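Local coordinates for ferrous iron uptake transporter protein B (Streptococcus thermophilus, PDB 3TAH) that binds guanine nucleotides through its cytosolic G-protein domain and probably serves in GTP-driven uptake of ferrous iron across the membrane, at residues V36-K41 / E69-D74. The protein carries 1 engineered substitution. Residues are numbered along the deposited sequence; the frame is centred on the assembly and turned at random. Where two conformers were deposited one is given.
Sequences VTVERK and EKVARD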
loop_
_atom_site.group_PDB
_atom_site.type_symbol
_atom_site.label_atom_id
_atom_site.label_comp_id
_atom_site.label_asym_id
_atom_site.label_seq_id
_atom_site.Cartn_x
_atom_site.Cartn_y
_atom_site.Cartn_z
ATOM N N VAL A 36 10.446 4.104 19.492
ATOM C CA VAL A 36 11.181 3.021 18.833
ATOM C C VAL A 36 12.470 3.561 18.213
ATOM O O VAL A 36 12.660 4.779 18.104
ATOM C CB VAL A 36 10.314 2.328 17.746
ATOM C CG1 VAL A 36 9.119 1.623 18.385
ATOM C CG2 VAL A 36 9.852 3.326 16.690
ATOM N N THR A 37 13.356 2.657 17.814
ATOM C CA THR A 37 14.614 3.050 17.172
ATOM C C THR A 37 14.561 3.021 15.637
ATOM O O THR A 37 15.597 3.154 14.990
ATOM C CB THR A 37 15.793 2.185 17.685
ATOM O OG1 THR A 37 15.606 0.825 17.288
ATOM C CG2 THR A 37 15.903 2.286 19.216
ATOM N N VAL A 38 13.376 2.864 15.048
ATOM C CA VAL A 38 13.243 2.879 13.589
ATOM C C VAL A 38 13.476 4.302 13.094
ATOM O O VAL A 38 12.890 5.252 13.629
ATOM C CB VAL A 38 11.858 2.410 13.116
ATOM C CG1 VAL A 38 11.804 2.363 11.590
ATOM C CG2 VAL A 38 11.505 1.032 13.700
ATOM N N GLU A 39 14.321 4.444 12.077
ATOM C CA GLU A 39 14.639 5.754 11.510
ATOM C C GLU A 39 13.388 6.458 10.995
ATOM O O GLU A 39 12.552 5.840 10.337
ATOM C CB GLU A 39 15.650 5.617 10.363
ATOM C CG GLU A 39 15.864 6.870 9.520
ATOM C CD GLU A 39 16.716 6.587 8.304
ATOM O OE1 GLU A 39 17.954 6.600 8.464
ATOM O OE2 GLU A 39 16.142 6.358 7.207
ATOM N N ARG A 40 13.276 7.747 11.303
ATOM C CA ARG A 40 12.255 8.607 10.728
ATOM C C ARG A 40 12.964 9.623 9.862
ATOM O O ARG A 40 13.758 10.426 10.374
ATOM C CB ARG A 40 11.470 9.309 11.823
ATOM C CG ARG A 40 10.337 10.197 11.350
ATOM C CD ARG A 40 9.668 10.796 12.575
ATOM N NE ARG A 40 8.436 11.511 12.278
ATOM C CZ ARG A 40 7.667 12.091 13.203
ATOM N NH1 ARG A 40 8.000 12.064 14.498
ATOM N NH2 ARG A 40 6.556 12.720 12.826
ATOM N N LYS A 41 12.679 9.592 8.560
ATOM C CA LYS A 41 13.358 10.451 7.605
ATOM C C LYS A 41 12.357 11.110 6.675
ATOM O O LYS A 41 11.453 10.455 6.161
ATOM C CB LYS A 41 14.358 9.655 6.782
ATOM C CG LYS A 41 15.158 10.495 5.773
ATOM C CD LYS A 41 16.320 9.703 5.185
ATOM C CE LYS A 41 15.850 8.493 4.362
ATOM N NZ LYS A 41 16.995 7.828 3.658
ATOM N N GLU A 69 7.274 -2.524 9.887
ATOM C CA GLU A 69 5.920 -2.706 9.370
ATOM C C GLU A 69 4.882 -1.963 10.209
ATOM O O GLU A 69 3.935 -1.387 9.673
ATOM C CB GLU A 69 5.563 -4.185 9.350
ATOM C CG GLU A 69 6.272 -4.978 8.285
ATOM C CD GLU A 69 6.095 -6.454 8.506
ATOM O OE1 GLU A 69 5.311 -7.084 7.767
ATOM O OE2 GLU A 69 6.729 -6.974 9.437
ATOM N N LYS A 70 5.067 -1.972 11.527
ATOM C CA LYS A 70 4.141 -1.274 12.430
ATOM C C LYS A 70 4.219 0.241 12.234
ATOM O O LYS A 70 3.198 0.917 12.190
ATOM C CB LYS A 70 4.383 -1.658 13.902
ATOM C CG LYS A 70 3.323 -1.080 14.834
ATOM C CD LYS A 70 3.413 -1.607 16.269
ATOM C CE LYS A 70 2.293 -1.042 17.123
ATOM N NZ LYS A 70 2.401 0.430 17.305
ATOM N N VAL A 71 5.432 0.775 12.123
ATOM C CA VAL A 71 5.604 2.204 11.862
ATOM C C VAL A 71 4.881 2.605 10.575
ATOM O O VAL A 71 4.150 3.599 10.561
ATOM C CB VAL A 71 7.107 2.608 11.836
ATOM C CG1 VAL A 71 7.375 3.879 10.991
ATOM C CG2 VAL A 71 7.587 2.781 13.282
ATOM N N ALA A 72 5.062 1.824 9.516
ATOM C CA ALA A 72 4.438 2.152 8.227
ATOM C C ALA A 72 2.914 2.141 8.355
ATOM O O ALA A 72 2.231 3.086 7.947
ATOM C CB ALA A 72 4.900 1.206 7.139
ATOM N N ARG A 73 2.377 1.073 8.939
ATOM C CA ARG A 73 0.932 0.951 9.112
ATOM C C ARG A 73 0.325 2.099 9.922
ATOM O O ARG A 73 -0.635 2.735 9.468
ATOM C CB ARG A 73 0.584 -0.376 9.783
ATOM C CG ARG A 73 -0.898 -0.624 9.875
ATOM C CD ARG A 73 -1.236 -1.671 10.893
ATOM N NE ARG A 73 -0.790 -3.006 10.510
ATOM C CZ ARG A 73 -1.250 -4.141 11.035
ATOM N NH1 ARG A 73 -2.190 -4.124 11.982
ATOM N NH2 ARG A 73 -0.768 -5.303 10.613
ATOM N N ASP A 74 0.869 2.347 11.117
ATOM C CA ASP A 74 0.343 3.392 12.003
ATOM C C ASP A 74 0.348 4.747 11.308
ATOM O O ASP A 74 -0.619 5.504 11.390
ATOM C CB ASP A 74 1.133 3.492 13.316
ATOM C CG ASP A 74 0.976 2.260 14.198
ATOM O OD1 ASP A 74 0.049 1.447 13.963
ATOM O OD2 ASP A 74 1.783 2.081 15.127
#
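Val71 of helix 67-77 sends one methyl group, CG2, toward two valines of the 36-41 segment. Its CG2 lies 4.1 Å from CG2 of Val36 and 4.3 Å from CB of Val38, so a single branch serves both partners. The side chains of Val36 and Val71 run antiparallel, one alongside the other, and do not meet end on. In Val71, chi1 of 155° sets CG1 anti to the backbone N and leaves CG2 anti to the carbonyl carbon, the branch that reaches the loop. The backbones stay well apart, with 7.9 Å between CA of Val38 and CA of Val71. No hydrogen bond or salt bridge crosses the contact, which buries just 95 Å² over both sides.

Packing is tighter around Val38, which is buried, loses more surface to the helix than Val36 does and also packs on Pro57; Trp33 touches Val71 and so adds to the apolar patch. The other side is looser. Val36 is partly exposed, and Thr37 is exposed and takes no part in the packing. On the helix, Lys70 NZ bonds at 2.8 Å to Asp74 OD2, which accepts on its syn lone pair, in a salt bridge spanning one helical turn (i to i+4). Beyond Val38 the chain enters strand 39-45, which lies in the sheet between strands 28-32 and 51-55.

The loop includes Thr37, a magnesium ligand in another structure of this protein, although no such ion is bound here; Val38 lies about 13 Å from the bound nucleotide, side chain to ligand. This slight apolar contact joins the first switch region, before strand 39-45, to the helix that follows the DxxG (G3) motif Asp55-Gly58, where the second switch begins, in the G domain of a TRAFAC-class P-loop GTPase.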